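Local coordinates for protein nicotinate phosphoribosyltransferase (Saccharomyces cerevisiae, PDB 1VLP) that catalyses the first step of NAD synthesis from nicotinic acid, the ATP-dependent formation of nicotinate ribonucleotide from nicotinate and phosphoribosyl diphosphate, at residues S187-G190 against T191-R194; Q205-M208 against K209-G213; G240-A243 against H244-M248; L327-K331 against F332-I336; L393-G397 against N398-K402. All blocks are in the same frame, centred on the assembly; numbering follows the deposited sequence.

Interaction 1 (S187-G190 against T191-R194)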
loop_
_atom_site.group_PDB
_atom_site.type_symbol
_atom_site.label_atom_id
_atom_site.label_comp_id
_atom_site.label_asym_id
_atom_site.label_seq_id
_atom_site.Cartn_x
_atom_site.Cartn_y
_atom_site.Cartn_z
ATOM N N SER A 187 7.324 -8.447 -6.289
ATOM C CA SER A 187 6.488 -7.492 -7.001
ATOM C C SER A 187 6.926 -6.058 -6.714
ATOM O O SER A 187 7.483 -5.746 -5.664
ATOM C CB SER A 187 5.020 -7.711 -6.637
ATOM O OG SER A 187 4.833 -7.364 -5.280
ATOM N N GLU A 188 6.684 -5.190 -7.682
ATOM C CA GLU A 188 6.871 -3.754 -7.564
ATOM C C GLU A 188 5.708 -3.163 -6.803
ATOM O O GLU A 188 4.543 -3.533 -7.016
ATOM C CB GLU A 188 6.929 -3.154 -8.995
ATOM C CG GLU A 188 7.368 -1.705 -9.022
ATOM C CD GLU A 188 6.273 -0.717 -8.705
ATOM O OE1 GLU A 188 5.056 -0.982 -8.892
ATOM O OE2 GLU A 188 6.649 0.363 -8.241
ATOM N N PHE A 189 6.005 -2.290 -5.855
ATOM C CA PHE A 189 5.016 -1.817 -4.876
ATOM C C PHE A 189 5.162 -0.322 -4.561
ATOM O O PHE A 189 4.714 0.150 -3.471
ATOM C CB PHE A 189 5.275 -2.643 -3.602
ATOM C CG PHE A 189 4.246 -2.530 -2.504
ATOM C CD1 PHE A 189 2.875 -2.260 -2.745
ATOM C CD2 PHE A 189 4.668 -2.731 -1.172
ATOM C CE1 PHE A 189 1.962 -2.177 -1.679
ATOM C CE2 PHE A 189 3.754 -2.658 -0.105
ATOM C CZ PHE A 189 2.408 -2.391 -0.362
ATOM N N GLY A 190 5.830 0.424 -5.448
ATOM C CA GLY A 190 6.251 1.787 -5.142
ATOM C C GLY A 190 5.331 2.934 -5.574
ATOM O O GLY A 190 5.757 4.077 -5.587
ATOM N N THR A 191 4.052 2.657 -5.869
ATOM C CA THR A 191 3.173 3.730 -6.352
ATOM C C THR A 191 3.126 4.948 -5.391
ATOM O O THR A 191 3.359 6.100 -5.797
ATOM C CB THR A 191 1.746 3.229 -6.632
ATOM O OG1 THR A 191 1.804 2.206 -7.609
ATOM C CG2 THR A 191 0.831 4.379 -7.079
ATOM N N ARG A 192 2.868 4.670 -4.116
ATOM C CA ARG A 192 2.538 5.734 -3.177
ATOM C C ARG A 192 3.695 6.707 -2.974
ATOM O O ARG A 192 3.472 7.910 -2.852
ATOM C CB ARG A 192 2.150 5.150 -1.846
ATOM C CG ARG A 192 0.785 4.588 -1.867
ATOM C CD ARG A 192 0.497 3.918 -0.536
ATOM N NE ARG A 192 1.229 2.664 -0.441
ATOM C CZ ARG A 192 1.231 1.915 0.640
ATOM N NH1 ARG A 192 0.528 2.314 1.702
ATOM N NH2 ARG A 192 1.948 0.793 0.663
ATOM N N ARG A 193 4.923 6.216 -3.036
ATOM C CA ARG A 193 6.021 7.152 -2.848
ATOM C C ARG A 193 6.887 7.389 -4.068
ATOM O O ARG A 193 8.043 7.782 -3.944
ATOM C CB ARG A 193 6.826 6.819 -1.624
ATOM C CG ARG A 193 6.228 7.477 -0.378
ATOM C CD ARG A 193 7.114 7.237 0.829
ATOM N NE ARG A 193 6.337 7.258 2.054
ATOM C CZ ARG A 193 6.834 6.991 3.253
ATOM N NH1 ARG A 193 8.115 6.669 3.389
ATOM N NH2 ARG A 193 6.040 7.040 4.311
ATOM N N ARG A 194 6.325 7.168 -5.258
ATOM C CA ARG A 194 7.056 7.429 -6.446
ATOM C C ARG A 194 7.443 8.920 -6.522
ATOM O O ARG A 194 6.676 9.826 -6.113
ATOM C CB ARG A 194 6.263 7.034 -7.685
ATOM C CG ARG A 194 5.063 7.877 -7.934
ATOM C CD ARG A 194 4.112 7.143 -8.916
ATOM N NE ARG A 194 3.014 7.990 -9.330
ATOM C CZ ARG A 194 1.914 7.560 -9.952
ATOM N NH1 ARG A 194 1.730 6.259 -10.211
ATOM N NH2 ARG A 194 0.958 8.437 -10.260
HETATM O O HOH W 1 3.332 -0.080 -7.224
HETATM O O HOH W 2 2.465 1.859 -3.124
HETATM O O HOH W 3 4.766 1.245 -1.047
#
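The ring of Phe189 meets the guanidinium of Arg192 where strand 186-188 of the parallel sheet gives way to a type I beta turn running from Thr191 to Arg194. The two flat groups are inclined by 48°, with Phe189 CZ 3.4 Å from Arg192 NH2, a slanting approach rather than a stack. Phe189 reaches this place because its CG stands anti to the backbone N (chi1 -170°), while the arginine bends at chi3 (-74°) and turns back toward the strand end. Glu188 bends at chi2 so that its OE2 accepts the N-H of Gly190 at 2.9 Å, the donor lying well above the carboxylate plane. A water donates to Glu188 OE1 at 2.6 Å and is hydrogen-bonded to Thr191 OG1 at 2.8 Å. Thr225 and Gln200 hold the same carboxylate from outside. Replacing Glu188 by an alanine would probably leave the Gly190 N-H without this acceptor, and Thr225, Gln200 and the bridging water without their carboxylate partner. By similarity Phe189 belongs to the nicotinate site; its side chain lies about 5 Å from a bound phosphate ion, probably a crystallisation component, and the side chain of Arg192 is close to that of Tyr27, another residue assigned by similarity to that site. One water sits over the middle of the Phe189 ring, its O 3.9 Å from the ring plane. This water and a second one lie within hydrogen-bonding distance of Phe189 O and may share it; the second accepts from both the backbone N and NE of Arg192, tying the arginine's NE back to its own backbone N.

Interaction 2 (Q205-M208 against K209-G213)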
loop_
_atom_site.group_PDB
_atom_site.type_symbol
_atom_site.label_atom_id
_atom_site.label_comp_id
_atom_site.label_asym_id
_atom_site.label_seq_id
_atom_site.Cartn_x
_atom_site.Cartn_y
_atom_site.Cartn_z
ATOM N N GLN A 205 9.889 -0.136 -17.063
ATOM C CA GLN A 205 10.751 -0.407 -18.246
ATOM C C GLN A 205 11.996 -1.192 -17.908
ATOM O O GLN A 205 12.312 -2.185 -18.610
ATOM C CB GLN A 205 11.093 0.890 -18.985
ATOM C CG GLN A 205 9.914 1.511 -19.669
ATOM C CD GLN A 205 10.330 2.769 -20.443
ATOM O OE1 GLN A 205 11.324 2.735 -21.150
ATOM N NE2 GLN A 205 9.602 3.871 -20.270
ATOM N N GLY A 206 12.675 -0.818 -16.821
ATOM C CA GLY A 206 13.920 -1.518 -16.399
ATOM C C GLY A 206 13.724 -2.936 -15.960
ATOM O O GLY A 206 14.454 -3.862 -16.367
ATOM N N ILE A 207 12.670 -3.121 -15.196
ATOM C CA ILE A 207 12.278 -4.447 -14.691
ATOM C C ILE A 207 11.953 -5.328 -15.905
ATOM O O ILE A 207 12.475 -6.446 -16.023
ATOM C CB ILE A 207 11.103 -4.363 -13.681
ATOM C CG1 ILE A 207 11.559 -3.706 -12.353
ATOM C CG2 ILE A 207 10.496 -5.786 -13.415
ATOM C CD1 ILE A 207 10.443 -3.247 -11.445
HETATM N N MSE A 208 11.123 -4.835 -16.820
HETATM C CA MSE A 208 10.716 -5.666 -17.951
HETATM C C MSE A 208 11.937 -5.958 -18.841
HETATM O O MSE A 208 12.022 -7.016 -19.421
HETATM C CB MSE A 208 9.628 -4.998 -18.776
HETATM C CG MSE A 208 8.315 -4.769 -18.019
HETATM SE SE MSE A 208 7.743 -6.259 -16.903
HETATM C CE MSE A 208 7.389 -7.598 -18.375
ATOM N N LYS A 209 12.873 -5.026 -18.931
ATOM C CA LYS A 209 14.095 -5.233 -19.735
ATOM C C LYS A 209 14.880 -6.369 -19.108
ATOM O O LYS A 209 15.435 -7.206 -19.798
ATOM C CB LYS A 209 14.966 -3.964 -19.802
ATOM C CG LYS A 209 16.181 -4.152 -20.702
ATOM C CD LYS A 209 17.053 -2.906 -20.897
ATOM C CE LYS A 209 18.357 -3.261 -21.736
ATOM N NZ LYS A 209 18.186 -3.211 -23.192
ATOM N N ALA A 210 14.936 -6.385 -17.780
ATOM C CA ALA A 210 15.514 -7.492 -17.029
ATOM C C ALA A 210 14.790 -8.846 -17.282
ATOM O O ALA A 210 15.430 -9.879 -17.528
ATOM C CB ALA A 210 15.539 -7.147 -15.534
ATOM N N VAL A 211 13.464 -8.849 -17.173
ATOM C CA VAL A 211 12.694 -10.051 -17.430
ATOM C C VAL A 211 13.059 -10.636 -18.819
ATOM O O VAL A 211 13.325 -11.832 -18.970
ATOM C CB VAL A 211 11.191 -9.773 -17.347
ATOM C CG1 VAL A 211 10.405 -10.997 -17.811
ATOM C CG2 VAL A 211 10.765 -9.397 -15.905
ATOM N N ASN A 212 13.039 -9.766 -19.824
ATOM C CA ASN A 212 13.190 -10.146 -21.227
ATOM C C ASN A 212 14.591 -10.479 -21.665
ATOM O O ASN A 212 14.775 -10.989 -22.776
ATOM C CB ASN A 212 12.535 -9.088 -22.103
ATOM C CG ASN A 212 11.008 -9.140 -21.978
ATOM O OD1 ASN A 212 10.454 -10.233 -21.886
ATOM N ND2 ASN A 212 10.341 -7.982 -21.905
ATOM N N GLY A 213 15.555 -10.305 -20.752
ATOM C CA GLY A 213 16.916 -10.841 -20.931
ATOM C C GLY A 213 16.933 -12.354 -20.716
ATOM O O GLY A 213 17.823 -13.022 -21.185
#
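Ile207 O takes the N-H of Val211 at 2.8 Å, the shortest of four successive i to i+4 bonds in the alpha-helix 197-213, and a straight one at 163°. Ala210 N binds Gly206 O at 2.9 Å and Asn212 N binds Met208 O at 3.0 Å. Lys209 N completes the set on Gln205 O at 2.9 Å, with its N-H bent further from a straight line. The side chains follow the same one-turn spacing. Val211 has CG2 anti to its carbonyl carbon, which sets this methyl beside the backbone N and close to Ile207 O, and from there it packs loosely against CG2 of Ile207 at 4.4 Å. The selenomethionine Met208 folds back at chi2 and chi3 and brings SE near the same methyl. Ile207, Met208 and Val211 all rest on Leu222 of strand 222-225, while Ala210 touches Ala176 and Glu177 of helix 168-181, so one side of the helix faces the sheet and Ala210 faces helix 168-181. On the outer side Lys209 runs off extended as far as CE and bends only at chi4, its CB passing 3.4 Å from Gln205 O.

Interaction 3 (G240-A243 against H244-M248); sequences GTVA and HEWVM
Val242 packs against Trp246 at the start of helix 244-254, where an extended loop runs into the first helical turn. This is the tight part of the contact. CG2 of Val242, anti to the backbone N, reaches Trp246 CB at 3.6 Å and CD1 of the indole at 3.7 Å, the two side chains crossing at about a right angle. Trp268 of helix 260-272 closes round the same spot, touching Val242 and meeting the indole edge-to-face, and Trp246 NE1 donates to Ala264 O. The Ala243 carbonyl side is looser and wetted. Its O accepts Trp246 N at 3.2 Å, an i to i+3 bond in the first turn, and also takes a proton from a water. The CB of His244 points away from the loop, though it still touches Ala243 C; Thr284 OG1 and Asp308 OD2 then hold the ring nitrogens ND1 and NE2, fixing the rotation of the ring. By similarity this histidine is autophosphorylated, although it carries no phosphate here, and Thr241 in the preceding loop contributes to the nicotinate site. The water on Ala243 O also accepts the N-H of Val247 at 2.9 Å, carrying the carbonyl's reach one residue further into the helix.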
loop_
_atom_site.group_PDB
_atom_site.type_symbol
_atom_site.label_atom_id
_atom_site.label_comp_id
_atom_site.label_asym_id
_atom_site.label_seq_id
_atom_site.Cartn_x
_atom_site.Cartn_y
_atom_site.Cartn_z
ATOM N N GLY A 240 -2.015 -7.681 -4.931
ATOM C CA GLY A 240 -2.573 -7.031 -3.721
ATOM C C GLY A 240 -2.798 -7.985 -2.572
ATOM O O GLY A 240 -2.881 -9.217 -2.755
ATOM N N THR A 241 -2.857 -7.427 -1.366
ATOM C CA THR A 241 -3.142 -8.165 -0.118
ATOM C C THR A 241 -4.242 -7.345 0.615
ATOM O O THR A 241 -4.565 -6.265 0.197
ATOM C CB THR A 241 -1.790 -8.259 0.741
ATOM O OG1 THR A 241 -0.962 -9.312 0.252
ATOM C CG2 THR A 241 -1.984 -8.476 2.238
ATOM N N VAL A 242 -4.821 -7.854 1.699
ATOM C CA VAL A 242 -5.544 -6.979 2.608
ATOM C C VAL A 242 -4.584 -5.895 3.188
ATOM O O VAL A 242 -3.360 -6.107 3.302
ATOM C CB VAL A 242 -6.192 -7.795 3.713
ATOM C CG1 VAL A 242 -5.131 -8.235 4.754
ATOM C CG2 VAL A 242 -7.347 -7.001 4.330
ATOM N N ALA A 243 -5.129 -4.724 3.562
ATOM C CA ALA A 243 -4.325 -3.659 4.163
ATOM C C ALA A 243 -4.701 -3.527 5.646
ATOM O O ALA A 243 -5.734 -4.039 6.052
ATOM C CB ALA A 243 -4.584 -2.316 3.462
ATOM N N HIS A 244 -3.882 -2.841 6.424
ATOM C CA HIS A 244 -4.186 -2.621 7.863
ATOM C C HIS A 244 -5.520 -1.977 8.072
ATOM O O HIS A 244 -6.185 -2.292 9.058
ATOM C CB HIS A 244 -3.123 -1.793 8.585
ATOM C CG HIS A 244 -1.769 -2.423 8.624
ATOM N ND1 HIS A 244 -1.484 -3.544 9.373
ATOM C CD2 HIS A 244 -0.628 -2.109 7.958
ATOM C CE1 HIS A 244 -0.211 -3.871 9.187
ATOM N NE2 HIS A 244 0.330 -3.009 8.338
ATOM N N GLU A 245 -5.921 -1.099 7.142
ATOM C CA GLU A 245 -7.122 -0.292 7.354
ATOM C C GLU A 245 -8.382 -1.157 7.467
ATOM O O GLU A 245 -9.320 -0.812 8.182
ATOM C CB GLU A 245 -7.223 0.825 6.310
ATOM C CG GLU A 245 -7.539 0.472 4.967
ATOM C CD GLU A 245 -7.788 1.739 4.054
ATOM O OE1 GLU A 245 -8.719 2.509 4.389
ATOM O OE2 GLU A 245 -7.143 1.852 3.018
ATOM N N TRP A 246 -8.345 -2.364 6.887
ATOM C CA TRP A 246 -9.431 -3.320 7.025
ATOM C C TRP A 246 -9.668 -3.723 8.442
ATOM O O TRP A 246 -10.749 -3.460 8.965
ATOM C CB TRP A 246 -9.213 -4.540 6.110
ATOM C CG TRP A 246 -10.347 -5.488 6.133
ATOM C CD1 TRP A 246 -10.296 -6.793 6.537
ATOM C CD2 TRP A 246 -11.701 -5.255 5.712
ATOM N NE1 TRP A 246 -11.518 -7.361 6.413
ATOM C CE2 TRP A 246 -12.404 -6.461 5.910
ATOM C CE3 TRP A 246 -12.394 -4.141 5.188
ATOM C CZ2 TRP A 246 -13.772 -6.595 5.617
ATOM C CZ3 TRP A 246 -13.741 -4.275 4.899
ATOM C CH2 TRP A 246 -14.411 -5.476 5.107
ATOM N N VAL A 247 -8.715 -4.375 9.113
ATOM C CA VAL A 247 -9.029 -4.781 10.507
ATOM C C VAL A 247 -9.166 -3.584 11.455
ATOM O O VAL A 247 -9.910 -3.674 12.406
ATOM C CB VAL A 247 -8.102 -5.894 11.125
ATOM C CG1 VAL A 247 -6.736 -5.397 11.395
ATOM C CG2 VAL A 247 -8.758 -6.482 12.440
HETATM N N MSE A 248 -8.424 -2.511 11.203
HETATM C CA MSE A 248 -8.550 -1.227 11.995
HETATM C C MSE A 248 -9.971 -0.739 11.913
HETATM O O MSE A 248 -10.576 -0.447 12.945
HETATM C CB MSE A 248 -7.575 -0.180 11.485
HETATM C CG MSE A 248 -6.104 -0.487 11.670
HETATM SE SE MSE A 248 -5.003 0.847 10.795
HETATM C CE MSE A 248 -5.466 2.409 11.865
HETATM O O HOH W 4 -6.669 -6.050 8.001
#

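Interaction 4 (L327-K331 against F332-I336); sequences LKLPK and FSKII
Leu329 lays its CD1 methyl against the aliphatic chain of Lys334, 3.9 Å from CE and 4.1 Å from CG, the two side chains meeting at a slant. Lys334 bends at chi2 (-70°), which turns its CE to the leucine while NZ goes on to the carbonyls of Tyr302 and Ser299. Ser333 also meets Leu329. Its CB lies 4.1 Å from Leu329 CB, and OG donates to Pro330 O; the modelled separation of 2.5 Å is very short and its exact value doubtful. Pro330 to Ser333 form a type II beta turn, in which Phe332 takes the positive phi (68°) of the third position, and the loop holding it leads from helix 312-326 to strand 335-338 of the parallel sheet. The closing bond of the turn, Ser333 N to Pro330 O, is weak at 3.3 Å. Ahead of the turn, Leu329 O accepts a hydrogen bond from His324 ND1, which ties the loop back to the helix it has just left. At the exposed corner, the Phe332 ring comes beside the start of Lys331, CD2 standing 3.8 Å from Lys331 CB, and Phe332 also touches Leu360 of strand 360-365.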
loop_
_atom_site.group_PDB
_atom_site.type_symbol
_atom_site.label_atom_id
_atom_site.label_comp_id
_atom_site.label_asym_id
_atom_site.label_seq_id
_atom_site.Cartn_x
_atom_site.Cartn_y
_atom_site.Cartn_z
ATOM N N LEU A 327 0.139 -25.941 13.772
ATOM C CA LEU A 327 -0.820 -26.363 12.762
ATOM C C LEU A 327 -0.410 -27.607 12.002
ATOM O O LEU A 327 -1.194 -28.101 11.207
ATOM C CB LEU A 327 -1.094 -25.217 11.766
ATOM C CG LEU A 327 -1.648 -23.914 12.377
ATOM C CD1 LEU A 327 -1.899 -22.886 11.248
ATOM C CD2 LEU A 327 -2.905 -24.208 13.151
ATOM N N LYS A 328 0.796 -28.121 12.251
ATOM C CA LYS A 328 1.226 -29.405 11.685
ATOM C C LYS A 328 1.199 -29.415 10.167
ATOM O O LYS A 328 0.942 -30.462 9.554
ATOM C CB LYS A 328 0.380 -30.564 12.273
ATOM C CG LYS A 328 0.750 -30.940 13.672
ATOM C CD LYS A 328 0.408 -29.937 14.660
ATOM C CE LYS A 328 0.372 -30.547 16.063
ATOM N NZ LYS A 328 0.497 -29.505 17.135
ATOM N N LEU A 329 1.497 -28.282 9.533
ATOM C CA LEU A 329 1.609 -28.257 8.074
ATOM C C LEU A 329 3.012 -28.630 7.658
ATOM O O LEU A 329 3.970 -28.287 8.355
ATOM C CB LEU A 329 1.245 -26.885 7.503
ATOM C CG LEU A 329 -0.141 -26.382 7.908
ATOM C CD1 LEU A 329 -0.455 -25.051 7.329
ATOM C CD2 LEU A 329 -1.205 -27.407 7.514
ATOM N N PRO A 330 3.149 -29.266 6.486
ATOM C CA PRO A 330 4.486 -29.555 5.982
ATOM C C PRO A 330 5.285 -28.286 5.712
ATOM O O PRO A 330 4.703 -27.212 5.432
ATOM C CB PRO A 330 4.223 -30.285 4.651
ATOM C CG PRO A 330 2.814 -30.744 4.711
ATOM C CD PRO A 330 2.101 -29.733 5.561
ATOM N N LYS A 331 6.604 -28.408 5.768
ATOM C CA LYS A 331 7.478 -27.296 5.382
ATOM C C LYS A 331 7.166 -26.871 3.967
ATOM O O LYS A 331 6.854 -27.695 3.115
ATOM C CB LYS A 331 8.941 -27.680 5.503
ATOM C CG LYS A 331 9.436 -27.893 6.950
ATOM C CD LYS A 331 10.991 -27.960 6.982
ATOM C CE LYS A 331 11.540 -28.277 8.401
ATOM N NZ LYS A 331 13.022 -28.653 8.377
ATOM N N PHE A 332 7.262 -25.557 3.706
ATOM C CA PHE A 332 7.078 -24.990 2.378
ATOM C C PHE A 332 5.601 -25.098 1.853
ATOM O O PHE A 332 5.364 -25.046 0.641
ATOM C CB PHE A 332 8.137 -25.539 1.375
ATOM C CG PHE A 332 9.549 -25.327 1.826
ATOM C CD1 PHE A 332 10.072 -24.032 1.900
ATOM C CD2 PHE A 332 10.344 -26.403 2.238
ATOM C CE1 PHE A 332 11.382 -23.828 2.335
ATOM C CE2 PHE A 332 11.637 -26.204 2.673
ATOM C CZ PHE A 332 12.160 -24.931 2.742
ATOM N N SER A 333 4.657 -25.209 2.791
ATOM C CA SER A 333 3.209 -25.208 2.533
ATOM C C SER A 333 2.684 -23.748 2.320
ATOM O O SER A 333 1.711 -23.511 1.567
ATOM C CB SER A 333 2.471 -25.784 3.758
ATOM O OG SER A 333 2.717 -27.162 3.932
ATOM N N LYS A 334 3.334 -22.804 3.000
ATOM C CA LYS A 334 2.853 -21.401 3.103
ATOM C C LYS A 334 3.948 -20.330 2.805
ATOM O O LYS A 334 5.173 -20.609 2.868
ATOM C CB LYS A 334 2.228 -21.198 4.495
ATOM C CG LYS A 334 1.056 -22.171 4.797
ATOM C CD LYS A 334 -0.164 -21.862 3.965
ATOM C CE LYS A 334 -1.356 -22.750 4.347
ATOM N NZ LYS A 334 -2.554 -22.446 3.496
ATOM N N ILE A 335 3.471 -19.134 2.481
ATOM C CA ILE A 335 4.254 -18.017 2.001
ATOM C C ILE A 335 4.376 -16.976 3.114
ATOM O O ILE A 335 3.406 -16.700 3.810
ATOM C CB ILE A 335 3.547 -17.314 0.746
ATOM C CG1 ILE A 335 3.542 -18.292 -0.414
ATOM C CG2 ILE A 335 4.253 -16.020 0.365
ATOM C CD1 ILE A 335 2.577 -17.911 -1.555
ATOM N N ILE A 336 5.572 -16.390 3.267
ATOM C CA ILE A 336 5.738 -15.097 3.875
ATOM C C ILE A 336 6.110 -14.078 2.803
ATOM O O ILE A 336 7.038 -14.266 2.031
ATOM C CB ILE A 336 6.832 -15.035 5.001
ATOM C CG1 ILE A 336 6.541 -16.045 6.100
ATOM C CG2 ILE A 336 6.926 -13.633 5.559
ATOM C CD1 ILE A 336 7.550 -16.080 7.179
#

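Interaction 5 (L393-G397 against N398-K402)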
loop_
_atom_site.group_PDB
_atom_site.type_symbol
_atom_site.label_atom_id
_atom_site.label_comp_id
_atom_site.label_asym_id
_atom_site.label_seq_id
_atom_site.Cartn_x
_atom_site.Cartn_y
_atom_site.Cartn_z
ATOM N N LEU A 393 -7.775 7.521 10.579
ATOM C CA LEU A 393 -7.750 8.162 11.899
ATOM C C LEU A 393 -8.982 7.875 12.773
ATOM O O LEU A 393 -8.883 7.753 14.014
ATOM C CB LEU A 393 -7.681 9.683 11.690
ATOM C CG LEU A 393 -7.412 10.681 12.810
ATOM C CD1 LEU A 393 -5.926 10.959 12.970
ATOM C CD2 LEU A 393 -8.096 11.956 12.455
ATOM N N GLU A 394 -10.146 7.840 12.140
ATOM C CA GLU A 394 -11.394 7.725 12.850
ATOM C C GLU A 394 -12.421 6.937 12.031
ATOM O O GLU A 394 -12.426 7.074 10.822
ATOM C CB GLU A 394 -11.911 9.141 13.075
ATOM C CG GLU A 394 -12.747 9.373 14.238
ATOM C CD GLU A 394 -13.022 10.859 14.437
ATOM O OE1 GLU A 394 -13.868 11.412 13.691
ATOM O OE2 GLU A 394 -12.393 11.459 15.355
ATOM N N VAL A 395 -13.268 6.177 12.726
ATOM C CA VAL A 395 -14.367 5.392 12.130
ATOM C C VAL A 395 -15.653 5.555 12.979
ATOM O O VAL A 395 -15.627 5.214 14.158
ATOM C CB VAL A 395 -13.993 3.902 12.037
ATOM C CG1 VAL A 395 -15.086 3.109 11.267
ATOM C CG2 VAL A 395 -12.608 3.687 11.295
ATOM N N ASN A 396 -16.733 6.102 12.384
ATOM C CA ASN A 396 -17.954 6.356 13.149
ATOM C C ASN A 396 -17.612 7.068 14.483
ATOM O O ASN A 396 -18.139 6.761 15.535
ATOM C CB ASN A 396 -18.676 5.046 13.409
ATOM C CG ASN A 396 -19.383 4.509 12.170
ATOM O OD1 ASN A 396 -19.358 5.153 11.110
ATOM N ND2 ASN A 396 -20.065 3.389 12.322
ATOM N N GLY A 397 -16.694 8.029 14.413
ATOM C CA GLY A 397 -16.332 8.852 15.557
ATOM C C GLY A 397 -15.354 8.221 16.526
ATOM O O GLY A 397 -14.850 8.923 17.428
ATOM N N ASN A 398 -15.045 6.946 16.341
ATOM C CA ASN A 398 -14.154 6.204 17.240
ATOM C C ASN A 398 -12.746 6.261 16.711
ATOM O O ASN A 398 -12.524 6.306 15.511
ATOM C CB ASN A 398 -14.556 4.740 17.329
ATOM C CG ASN A 398 -15.920 4.541 17.918
ATOM O OD1 ASN A 398 -16.292 5.210 18.878
ATOM N ND2 ASN A 398 -16.671 3.609 17.384
ATOM N N HIS A 399 -11.774 6.257 17.605
ATOM C CA HIS A 399 -10.364 6.288 17.196
ATOM C C HIS A 399 -9.962 4.997 16.465
ATOM O O HIS A 399 -10.320 3.904 16.916
ATOM C CB HIS A 399 -9.472 6.397 18.428
ATOM C CG HIS A 399 -9.615 7.684 19.171
ATOM N ND1 HIS A 399 -9.253 8.893 18.623
ATOM C CD2 HIS A 399 -10.097 7.952 20.409
ATOM C CE1 HIS A 399 -9.490 9.855 19.507
ATOM N NE2 HIS A 399 -10.010 9.307 20.589
ATOM N N ALA A 400 -9.191 5.128 15.391
ATOM C CA ALA A 400 -8.616 3.992 14.669
ATOM C C ALA A 400 -7.148 3.907 15.096
ATOM O O ALA A 400 -6.464 4.934 15.134
ATOM C CB ALA A 400 -8.716 4.180 13.182
ATOM N N ILE A 401 -6.668 2.704 15.414
ATOM C CA ILE A 401 -5.281 2.540 15.914
ATOM C C ILE A 401 -4.606 1.327 15.329
ATOM O O ILE A 401 -5.268 0.422 14.841
ATOM C CB ILE A 401 -5.219 2.393 17.455
ATOM C CG1 ILE A 401 -5.966 1.114 17.943
ATOM C CG2 ILE A 401 -5.774 3.634 18.117
ATOM C CD1 ILE A 401 -5.446 0.511 19.169
ATOM N N LYS A 402 -3.270 1.332 15.414
ATOM C CA LYS A 402 -2.447 0.223 15.002
ATOM C C LYS A 402 -1.382 -0.013 16.069
ATOM O O LYS A 402 -0.710 0.942 16.536
ATOM C CB LYS A 402 -1.771 0.493 13.664
ATOM C CG LYS A 402 -0.942 -0.681 13.221
ATOM C CD LYS A 402 -0.587 -0.618 11.765
ATOM C CE LYS A 402 0.306 0.510 11.481
ATOM N NZ LYS A 402 1.096 0.173 10.265
HETATM O O HOH W 5 -8.122 9.369 16.202
#
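Asn398 packs its side chain back over the turn it closes. CB lies 3.4 Å from Val395 O, and CG, anti to its own carbonyl carbon (chi1 -63°), stays near the same oxygen and Asn396 O. At the tip the two amide atoms differ: OD1 sits 3.9 Å from Gly397 C, whereas ND2 donates to Ser252 O of helix 244-254. A valine in its place would probably lose that tie to the helix and leave the Ser252 carbonyl without this donor. The backbone of Asn398 pairs with Val395 in both directions, N to Val395 O at 2.8 Å and O from Val395 N at 2.9 Å. Asn398 O is also approached by the CA-H of Glu394 (CA to O 3.2 Å) and by that residue's CG, so this oxygen has two carbon neighbours from Glu394 as well. Further along, Ala400 N binds Leu393 O, and a water joins this oxygen to His399 ND1, meeting the imidazole at its edge. Ala400 CB and Val395 CG2 keep a loose apolar contact, and both residues lie against Ser252. Leu393 and Glu394 both face Thr45 of strand 43-50, a classic beta bulge, while the strands 388-395 and 398-399 close as a beta hairpin through a type I' turn with Asn396 and Gly397 at its corners.

Overall arrangement
The five contacts follow one another along the chain. Interactions 1 and 3 lie nearest the chain's centre, their centres about 17 Å apart, and each holds a residue of the nicotinate site by similarity, Phe189 and Thr241. Interaction 2 backs interaction 1, Ile207 CD1 packing on Glu188 CG at 4.2 Å as the chain passes from strand 186-188 to helix 197-213. Interaction 5 touches interaction 3: Met248 CE lies 3.9 Å from Ala400 CB, and Lys402 NZ approaches the ring of His244. Interaction 4 enters the same parallel sheet as interaction 1 but stands about 29 Å from it, between centres, at the protein surface. Interactions 2 and 5 lie on opposite sides of the chain's centre, their centres about 42 Å apart.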